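NUDIX hydrolase (Nitrosomonas europaea, PDB 2B0V) probably hydrolyses phosphate anhydride bonds of nucleoside di- and triphosphates or thiamine diphosphate with the help of magnesium, as a monomeric Nudix hydrolase. Local coordinates at residues C52-E55 with V56-T60; H41-P44 with G45-I48; V129-C132 with I133-Y136. All blocks are in the same frame, centred on the assembly; numbering follows the deposited sequence.

Contact 1. Residues C52-E55 with V56-T60. With EDO (1,2-ethanediol), chain D.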
ATOM      1  N   CYS A  52      -5.810   5.983  -0.633  1.00 14.14           N
ATOM      2  CA  CYS A  52      -4.395   5.629  -0.683  1.00 15.10           C
ATOM      3  C   CYS A  52      -3.574   6.596   0.190  1.00 14.53           C
ATOM      4  O   CYS A  52      -2.752   6.161   0.981  1.00 14.51           O
ATOM      5  CB  CYS A  52      -3.898   5.600  -2.127  1.00 16.11           C
ATOM      6  SG  CYS A  52      -2.150   5.027  -2.224  1.00 18.03           S
ATOM      7  N   SER A  53      -3.819   7.900   0.043  1.00 13.43           N
ATOM      8  CA  SER A  53      -3.073   8.866   0.832  1.00 13.74           C
ATOM      9  C   SER A  53      -3.385   8.702   2.312  1.00 12.67           C
ATOM     10  O   SER A  53      -2.475   8.854   3.147  1.00 14.53           O
ATOM     11  CB  SER A  53      -3.405  10.276   0.383  1.00 14.58           C
ATOM     12  OG  SER A  53      -2.990  10.441  -0.961  1.00 18.30           O
ATOM     13  N   ARG A  54      -4.639   8.423   2.637  1.00 12.07           N
ATOM     14  CA  ARG A  54      -5.063   8.248   4.036  1.00 12.99           C
ATOM     15  C   ARG A  54      -4.303   7.067   4.630  1.00 13.19           C
ATOM     16  O   ARG A  54      -3.778   7.164   5.736  1.00 13.41           O
ATOM     17  CB  ARG A  54      -6.548   7.981   4.119  1.00 13.71           C
ATOM     18  CG  ARG A  54      -7.001   7.612   5.531  1.00 13.93           C
ATOM     19  CD  ARG A  54      -8.507   7.389   5.633  1.00 14.93           C
ATOM     20  NE  ARG A  54      -9.006   6.390   4.678  1.00 16.62           N
ATOM     21  CZ  ARG A  54      -8.790   5.080   4.780  1.00 20.15           C
ATOM     22  NH1 ARG A  54      -8.067   4.589   5.787  1.00 20.36           N
ATOM     23  NH2 ARG A  54      -9.295   4.253   3.870  1.00 19.36           N
ATOM     24  N   GLU A  55      -4.232   5.953   3.891  1.00 12.94           N
ATOM     25  CA  GLU A  55      -3.534   4.789   4.409  1.00 14.88           C
ATOM     26  C   GLU A  55      -2.046   5.046   4.633  1.00 14.79           C
ATOM     27  O   GLU A  55      -1.504   4.608   5.658  1.00 15.67           O
ATOM     28  CB  GLU A  55      -3.767   3.593   3.504  1.00 16.27           C
ATOM     29  CG  GLU A  55      -5.191   2.935   3.633  1.00 18.13           C
ATOM     30  CD  GLU A  55      -5.538   2.386   5.017  1.00 22.90           C
ATOM     31  OE1 GLU A  55      -4.659   2.267   5.906  1.00 23.81           O
ATOM     32  OE2 GLU A  55      -6.728   2.067   5.225  1.00 23.75           O
ATOM     33  N   VAL A  56      -1.374   5.751   3.714  1.00 14.22           N
ATOM     34  CA  VAL A  56       0.017   6.091   3.938  1.00 14.39           C
ATOM     35  C   VAL A  56       0.194   6.887   5.230  1.00 13.31           C
ATOM     36  O   VAL A  56       1.049   6.547   6.068  1.00 13.26           O
ATOM     37  CB  VAL A  56       0.644   6.858   2.757  1.00 14.48           C
ATOM     38  CG1 VAL A  56       2.075   7.284   3.078  1.00 14.35           C
ATOM     39  CG2 VAL A  56       0.573   5.967   1.482  1.00 12.79           C
ATOM     40  N   LEU A  57      -0.651   7.905   5.412  1.00 13.78           N
ATOM     41  CA  LEU A  57      -0.544   8.692   6.638  1.00 13.20           C
ATOM     42  C   LEU A  57      -0.842   7.880   7.901  1.00 13.06           C
ATOM     43  O   LEU A  57      -0.081   7.979   8.906  1.00 13.83           O
ATOM     44  CB  LEU A  57      -1.453   9.922   6.512  1.00 12.36           C
ATOM     45  CG  LEU A  57      -1.540  10.847   7.713  1.00 13.45           C
ATOM     46  CD1 LEU A  57      -0.170  11.461   7.991  1.00 13.36           C
ATOM     47  CD2 LEU A  57      -2.582  11.918   7.496  1.00 14.64           C
ATOM     48  N   GLU A  58      -1.939   7.106   7.876  1.00 13.40           N
ATOM     49  CA  GLU A  58      -2.386   6.385   9.074  1.00 13.83           C
ATOM     50  C   GLU A  58      -1.442   5.269   9.493  1.00 15.21           C
ATOM     51  O   GLU A  58      -1.352   4.941  10.698  1.00 15.91           O
ATOM     52  CB  GLU A  58      -3.788   5.817   8.891  1.00 15.30           C
ATOM     53  CG  GLU A  58      -4.795   6.956   8.771  1.00 18.51           C
ATOM     54  CD  GLU A  58      -6.255   6.522   8.640  1.00 21.53           C
ATOM     55  OE1 GLU A  58      -6.497   5.368   8.235  1.00 24.29           O
ATOM     56  OE2 GLU A  58      -7.137   7.385   8.929  1.00 24.14           O
ATOM     57  N   GLU A  59      -0.760   4.686   8.512  1.00 14.38           N
ATOM     58  CA  GLU A  59       0.121   3.517   8.759  1.00 15.41           C
ATOM     59  C   GLU A  59       1.600   3.884   8.930  1.00 14.81           C
ATOM     60  O   GLU A  59       2.372   3.084   9.470  1.00 15.74           O
ATOM     61  CB  GLU A  59      -0.056   2.455   7.668  1.00 15.07           C
ATOM     62  CG  GLU A  59      -1.444   1.879   7.619  1.00 15.35           C
ATOM     63  CD  GLU A  59      -1.442   0.465   7.033  1.00 20.56           C
ATOM     64  OE1 GLU A  59      -0.594   0.183   6.149  1.00 19.47           O
ATOM     65  OE2 GLU A  59      -2.287  -0.356   7.460  1.00 23.22           O
ATOM     66  N   THR A  60       2.016   5.039   8.397  1.00 13.94           N
ATOM     67  CA  THR A  60       3.429   5.413   8.422  1.00 14.51           C
ATOM     68  C   THR A  60       3.769   6.760   9.042  1.00 14.72           C
ATOM     69  O   THR A  60       4.954   7.020   9.293  1.00 15.24           O
ATOM     70  CB  THR A  60       4.075   5.400   7.026  1.00 14.86           C
ATOM     71  OG1 THR A  60       3.689   6.580   6.305  1.00 13.99           O
ATOM     72  CG2 THR A  60       3.692   4.169   6.252  1.00 14.31           C
TER
HETATM   73  C1  EDO D 201      -3.423  -2.450   6.404  1.00 29.61           C
HETATM   74  O1  EDO D 201      -3.166  -3.536   5.457  1.00 34.02           O
HETATM   75  C2  EDO D 201      -4.905  -2.133   6.704  1.00 33.70           C
HETATM   76  O2  EDO D 201      -5.167  -0.758   7.132  1.00 33.80           O
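Arg54 and Glu58 form an i to i+4 salt bridge one turn apart on helix 48-60, the helix of the Nudix box. Arg54 NH1 gives a hydrogen bond of 3.0 Å to Glu58 OE1. That oxygen lies in the guanidinium plane, at the edge of the group, whereas the nitrogen stands above the carboxylate plane, and the two planes are turned 57° apart. Arg54 sets off with CG anti to its own N and then bends at chi3 (55°), which brings the edge of the guanidinium to the glutamates; its CG packs 3.4 Å from Glu58 CD. The same NH1 makes a weak hydrogen bond, also part of a salt bridge, with Glu55 OE2 at 2.9 Å, joining two carboxylates through one nitrogen. Arg54 NH2 turns instead to Glu46 in the preceding loop and to His41 O at the end of strand 39-41. Glu55 OE1 lies 4.3 Å from Glu58 OE1, a clustering of acids consistent with the magnesium site of Nudix enzymes, although no magnesium is bound here. At the helix end, Val56 O accepts from both Thr60 N and Thr60 OG1, which come from opposite faces of its plane. The inner side of the helix rests on the sheet: Cys52 and Val56 pack on Ala13 of strand 8-17 and Phe64 of strand 62-77, while Thr60 touches Leu22 and Val24 of strand 20-26.

Contact 2. Residues H41-P44 with G45-I48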
ATOM      1  N   HIS A  41      -8.304  -0.975   3.396  1.00 16.09           N
ATOM      2  CA  HIS A  41      -9.576  -1.031   2.709  1.00 17.07           C
ATOM      3  C   HIS A  41     -10.116   0.353   2.377  1.00 16.59           C
ATOM      4  O   HIS A  41     -10.025   1.268   3.200  1.00 18.84           O
ATOM      5  CB  HIS A  41     -10.585  -1.713   3.612  1.00 18.29           C
ATOM      6  CG  HIS A  41     -10.445  -3.197   3.646  1.00 21.93           C
ATOM      7  ND1 HIS A  41      -9.301  -3.828   4.087  1.00 29.11           N
ATOM      8  CD2 HIS A  41     -11.309  -4.179   3.302  1.00 26.57           C
ATOM      9  CE1 HIS A  41      -9.466  -5.135   4.017  1.00 26.92           C
ATOM     10  NE2 HIS A  41     -10.675  -5.375   3.541  1.00 29.52           N
ATOM     11  N   LEU A  42     -10.710   0.503   1.198  1.00 15.37           N
ATOM     12  CA  LEU A  42     -11.508   1.683   0.885  1.00 15.67           C
ATOM     13  C   LEU A  42     -12.632   1.819   1.914  1.00 17.46           C
ATOM     14  O   LEU A  42     -13.306   0.827   2.227  1.00 19.41           O
ATOM     15  CB  LEU A  42     -12.133   1.509  -0.510  1.00 15.30           C
ATOM     16  CG  LEU A  42     -12.968   2.710  -0.978  1.00 14.10           C
ATOM     17  CD1 LEU A  42     -11.995   3.853  -1.276  1.00 15.77           C
ATOM     18  CD2 LEU A  42     -13.680   2.304  -2.246  1.00 14.70           C
ATOM     19  N   GLU A  43     -12.863   3.040   2.392  1.00 18.53           N
ATOM     20  CA  GLU A  43     -13.961   3.364   3.346  1.00 20.08           C
ATOM     21  C   GLU A  43     -15.025   4.195   2.618  1.00 20.19           C
ATOM     22  O   GLU A  43     -14.725   4.821   1.604  1.00 18.31           O
ATOM     23  CB  GLU A  43     -13.400   4.142   4.540  1.00 20.69           C
ATOM     24  CG  GLU A  43     -12.397   3.333   5.321  1.00 23.68           C
ATOM     25  CD  GLU A  43     -11.821   4.105   6.484  1.00 30.91           C
ATOM     26  OE1 GLU A  43     -12.137   5.316   6.616  1.00 32.26           O
ATOM     27  OE2 GLU A  43     -11.063   3.502   7.277  1.00 33.10           O
ATOM     28  N   PRO A  44     -16.294   4.171   3.088  1.00 20.90           N
ATOM     29  CA  PRO A  44     -17.264   5.027   2.377  1.00 21.23           C
ATOM     30  C   PRO A  44     -16.872   6.510   2.409  1.00 19.94           C
ATOM     31  O   PRO A  44     -16.162   6.941   3.310  1.00 19.09           O
ATOM     32  CB  PRO A  44     -18.567   4.832   3.162  1.00 21.93           C
ATOM     33  CG  PRO A  44     -18.395   3.570   3.929  1.00 23.00           C
ATOM     34  CD  PRO A  44     -16.925   3.387   4.174  1.00 22.67           C
ATOM     35  N   GLY A  45     -17.329   7.252   1.408  1.00 20.00           N
ATOM     36  CA  GLY A  45     -17.186   8.706   1.427  1.00 18.68           C
ATOM     37  C   GLY A  45     -15.835   9.217   0.975  1.00 17.70           C
ATOM     38  O   GLY A  45     -15.497  10.381   1.241  1.00 18.64           O
ATOM     39  N   GLU A  46     -15.038   8.369   0.315  1.00 16.22           N
ATOM     40  CA  GLU A  46     -13.740   8.848  -0.163  1.00 14.65           C
ATOM     41  C   GLU A  46     -13.401   8.283  -1.526  1.00 14.31           C
ATOM     42  O   GLU A  46     -13.827   7.182  -1.906  1.00 13.44           O
ATOM     43  CB  GLU A  46     -12.601   8.485   0.830  1.00 15.23           C
ATOM     44  CG  GLU A  46     -12.328   6.974   0.911  1.00 17.13           C
ATOM     45  CD  GLU A  46     -11.315   6.559   1.986  1.00 18.35           C
ATOM     46  OE1 GLU A  46     -10.681   7.420   2.627  1.00 18.48           O
ATOM     47  OE2 GLU A  46     -11.132   5.338   2.154  1.00 16.91           O
ATOM     48  N   SER A  47     -12.561   9.011  -2.250  1.00 14.16           N
ATOM     49  CA  SER A  47     -12.103   8.496  -3.520  1.00 13.89           C
ATOM     50  C   SER A  47     -11.013   7.460  -3.275  1.00 13.65           C
ATOM     51  O   SER A  47     -10.444   7.375  -2.173  1.00 13.76           O
ATOM     52  CB  SER A  47     -11.521   9.602  -4.378  1.00 14.69           C
ATOM     53  OG  SER A  47     -10.348  10.149  -3.755  1.00 14.90           O
ATOM     54  N   ILE A  48     -10.722   6.690  -4.312  1.00 12.43           N
ATOM     55  CA  ILE A  48      -9.695   5.668  -4.179  1.00 12.11           C
ATOM     56  C   ILE A  48      -8.309   6.322  -3.968  1.00 11.75           C
ATOM     57  O   ILE A  48      -7.534   5.895  -3.131  1.00 12.80           O
ATOM     58  CB  ILE A  48      -9.718   4.726  -5.405  1.00 12.69           C
ATOM     59  CG1 ILE A  48     -10.979   3.884  -5.320  1.00 12.90           C
ATOM     60  CG2 ILE A  48      -8.489   3.810  -5.399  1.00 14.97           C
ATOM     61  CD1 ILE A  48     -11.329   3.085  -6.550  1.00 14.61           C
TER
HETATM   62  O   HOH W   1     -15.489   5.460  -0.876  1.00 20.15           O
HETATM   63  O   HOH W   2     -12.130   7.751   4.998  1.00 33.66           O
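Leu42 meets Glu46 and Ile48 through a single methyl, CD1, where the chain leaves strand 39-41 and doubles back toward helix 48-60. This methyl packs 3.8 Å from Glu46 CG and 4.2 Å from Ile48 CG1, the leucine and glutamate side chains sliding past each other in opposite directions. Next, Glu43 N donates to Glu46 OE2 at 2.9 Å, a fairly straight bond (161°) that meets the oxygen on its anti side, tilted out of the carboxylate plane. Glu46 gets there with CG wedged between its backbone N and carbonyl carbon (chi1 68°), which carries the extended side chain across the bend to Glu43 N. Glu43 O is also tied to the second limb: a water donates to it at 2.7 Å and to Glu46 O at 2.6 Å, while another water donates to Glu43 OE1 and, weakly, to Glu46 OE1. Pro44 leads into Gly45, whose positive phi (82°) turns the chain and suits a residue without a side chain. Ser47 then caps the coming helix at Gln50 N. Replacing Glu46 with an alanine would probably leave Glu43 N without its acceptor and Arg54 NH2 without its carboxylate partner, freeing the loop to shift. Glu46 OE2 thus serves a backbone N-H and the Arg54 guanidinium together: one oxygen couples the turn of the loop to the arginine of the helix.

Contact 3. Residues V129-C132 with I133-Y136; sequences VMQC and IEDY
Selenomethionine at position 130 and Ile133 make the apolar contact here, side by side on helix 128-137. The terminal CE of Met130 lies 4.0 Å from Ile133 CG2, the two chains crossing at a slant. Met130 starts with CG anti to the backbone N (chi1 -169°) and bends at chi2 and chi3, which turns CE forward along the helix, near the aliphatic CG of Glu134. Ile133 sends its other branch along the backbone, with CD1 3.5 Å from Val129 O, a carbonyl that accepts a hydrogen bond from Gln37 NE2. Both side chains pack on Ile114 of helix 114-119. The backbone hydrogen bonds are those of a regular alpha-helix: Glu134 N to Met130 O at 3.0 Å, Asp135 N to Gln131 O at 2.9 Å and Tyr136 N to Cys132 O at 3.1 Å. Among the polar side chains, Glu134 crosses Met130 at about a right angle, bringing OE2 to 3.6 Å from Met130 CG. Asp135 takes a hydrogen bond from Tyr73 of strand 62-77, and Tyr136 bonds Glu16 of strand 8-17 and makes a cation-pi contact with Arg141. The chemistry therefore divides by face: the apolar side chains of Met130 and Ile133 join this helix to helix 114-119, while hydroxyl-to-carboxylate bonds tie it to the sheet.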
ATOM      1  N   VAL A 129       2.817  -8.065  -2.445  1.00 14.53           N
ATOM      2  CA  VAL A 129       3.852  -7.179  -1.904  1.00 14.34           C
ATOM      3  C   VAL A 129       4.991  -7.151  -2.896  1.00 14.37           C
ATOM      4  O   VAL A 129       5.486  -6.071  -3.287  1.00 15.83           O
ATOM      5  CB  VAL A 129       4.343  -7.644  -0.521  1.00 13.55           C
ATOM      6  CG1 VAL A 129       5.424  -6.725  -0.029  1.00 16.17           C
ATOM      7  CG2 VAL A 129       3.176  -7.603   0.458  1.00 15.09           C
HETATM    8  N   MSE A 130       5.422  -8.342  -3.324  1.00 14.71           N
HETATM    9  CA  MSE A 130       6.502  -8.400  -4.284  1.00 16.13           C
HETATM   10  C   MSE A 130       6.032  -7.990  -5.682  1.00 16.56           C
HETATM   11  O   MSE A 130       6.728  -7.248  -6.398  1.00 17.56           O
HETATM   12  CB  MSE A 130       7.104  -9.828  -4.294  1.00 17.38           C
HETATM   13  CG  MSE A 130       8.392  -9.966  -5.046  1.00 19.05           C
HETATM   14 SE   MSE A 130       9.847  -9.203  -3.949  0.75 28.67          SE
HETATM   15  CE  MSE A 130      10.024  -7.663  -5.057  1.00 20.17           C
ATOM     16  N   GLN A 131       4.847  -8.450  -6.077  1.00 16.92           N
ATOM     17  CA  GLN A 131       4.390  -8.198  -7.461  1.00 17.12           C
ATOM     18  C   GLN A 131       4.250  -6.701  -7.731  1.00 16.37           C
ATOM     19  O   GLN A 131       4.642  -6.209  -8.815  1.00 18.59           O
ATOM     20  CB  GLN A 131       3.064  -8.905  -7.768  1.00 16.76           C
ATOM     21  CG  GLN A 131       2.701  -8.863  -9.276  1.00 18.59           C
ATOM     22  CD  GLN A 131       3.787  -9.511 -10.130  1.00 20.46           C
ATOM     23  OE1 GLN A 131       4.348  -8.900 -11.041  1.00 24.64           O
ATOM     24  NE2 GLN A 131       4.140 -10.710  -9.776  1.00 18.60           N
ATOM     25  N   CYS A 132       3.679  -5.965  -6.772  1.00 16.93           N
ATOM     26  CA  CYS A 132       3.455  -4.503  -6.924  0.60 16.05           C
ATOM     27  C   CYS A 132       4.792  -3.777  -7.155  1.00 16.26           C
ATOM     28  O   CYS A 132       4.919  -2.858  -7.956  1.00 16.28           O
ATOM     29  CB  CYS A 132       2.674  -3.956  -5.706  0.60 16.33           C
ATOM     30  SG  CYS A 132       0.935  -4.567  -5.589  0.60 16.53           S
ATOM     31  N   ILE A 133       5.816  -4.225  -6.431  1.00 15.91           N
ATOM     32  CA  ILE A 133       7.164  -3.635  -6.608  1.00 16.37           C
ATOM     33  C   ILE A 133       7.767  -3.984  -7.964  1.00 16.60           C
ATOM     34  O   ILE A 133       8.344  -3.126  -8.624  1.00 18.16           O
ATOM     35  CB  ILE A 133       8.118  -4.093  -5.459  1.00 16.41           C
ATOM     36  CG1 ILE A 133       7.678  -3.415  -4.168  1.00 14.94           C
ATOM     37  CG2 ILE A 133       9.582  -3.745  -5.780  1.00 18.68           C
ATOM     38  CD1 ILE A 133       8.286  -4.028  -2.879  1.00 13.21           C
ATOM     39  N   GLU A 134       7.619  -5.238  -8.383  1.00 16.74           N
ATOM     40  CA  GLU A 134       8.107  -5.681  -9.696  1.00 18.71           C
ATOM     41  C   GLU A 134       7.504  -4.871 -10.830  1.00 19.05           C
ATOM     42  O   GLU A 134       8.227  -4.384 -11.686  1.00 19.61           O
ATOM     43  CB  GLU A 134       7.841  -7.175  -9.886  1.00 18.69           C
ATOM     44  CG  GLU A 134       8.694  -7.997  -8.883  1.00 21.86           C
ATOM     45  CD  GLU A 134       8.376  -9.488  -8.904  1.00 28.46           C
ATOM     46  OE1 GLU A 134       7.240  -9.882  -9.260  1.00 32.94           O
ATOM     47  OE2 GLU A 134       9.273 -10.264  -8.525  1.00 31.09           O
ATOM     48  N   ASP A 135       6.188  -4.673 -10.777  1.00 18.05           N
ATOM     49  CA  ASP A 135       5.478  -3.943 -11.809  1.00 19.44           C
ATOM     50  C   ASP A 135       5.938  -2.478 -11.822  1.00 18.57           C
ATOM     51  O   ASP A 135       6.192  -1.915 -12.886  1.00 18.94           O
ATOM     52  CB  ASP A 135       3.978  -4.099 -11.594  1.00 18.97           C
ATOM     53  CG  ASP A 135       3.493  -5.514 -11.908  1.00 20.48           C
ATOM     54  OD1 ASP A 135       4.249  -6.260 -12.567  1.00 22.46           O
ATOM     55  OD2 ASP A 135       2.348  -5.874 -11.539  1.00 21.07           O
ATOM     56  N   TYR A 136       6.107  -1.888 -10.641  1.00 19.24           N
ATOM     57  CA  TYR A 136       6.600  -0.521 -10.527  1.00 20.09           C
ATOM     58  C   TYR A 136       8.010  -0.423 -11.138  1.00 21.79           C
ATOM     59  O   TYR A 136       8.310   0.505 -11.923  1.00 21.17           O
ATOM     60  CB  TYR A 136       6.656  -0.110  -9.053  1.00 19.53           C
ATOM     61  CG  TYR A 136       7.399   1.184  -8.825  1.00 19.24           C
ATOM     62  CD1 TYR A 136       6.807   2.414  -9.108  1.00 20.99           C
ATOM     63  CD2 TYR A 136       8.704   1.168  -8.334  1.00 19.96           C
ATOM     64  CE1 TYR A 136       7.490   3.586  -8.921  1.00 23.47           C
ATOM     65  CE2 TYR A 136       9.411   2.358  -8.131  1.00 23.25           C
ATOM     66  CZ  TYR A 136       8.790   3.560  -8.421  1.00 24.42           C
ATOM     67  OH  TYR A 136       9.497   4.730  -8.230  1.00 22.84           O
TER

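Contacts 1 and 2 are two parts of one motif, the Nudix box: contact 2 shapes the loop at the surface and contact 1 the partly buried helix that follows it. They touch directly, Arg54 NH2 lying 2.7 Å from Glu46 OE2 in a salt bridge. Contact 3, also partly buried, is on the other side of the chain's centre, its centre about 19 Å from that of contact 1, and touches neither. Both helices pack on strand 62-77, contact 1 also on strands 8-17 and 20-26, contact 3 also on strand 82-96. Charge dominates contact 1, water and a backbone-to-carboxylate bond the exposed loop, and apolar packing with ordinary helix bonds contact 3.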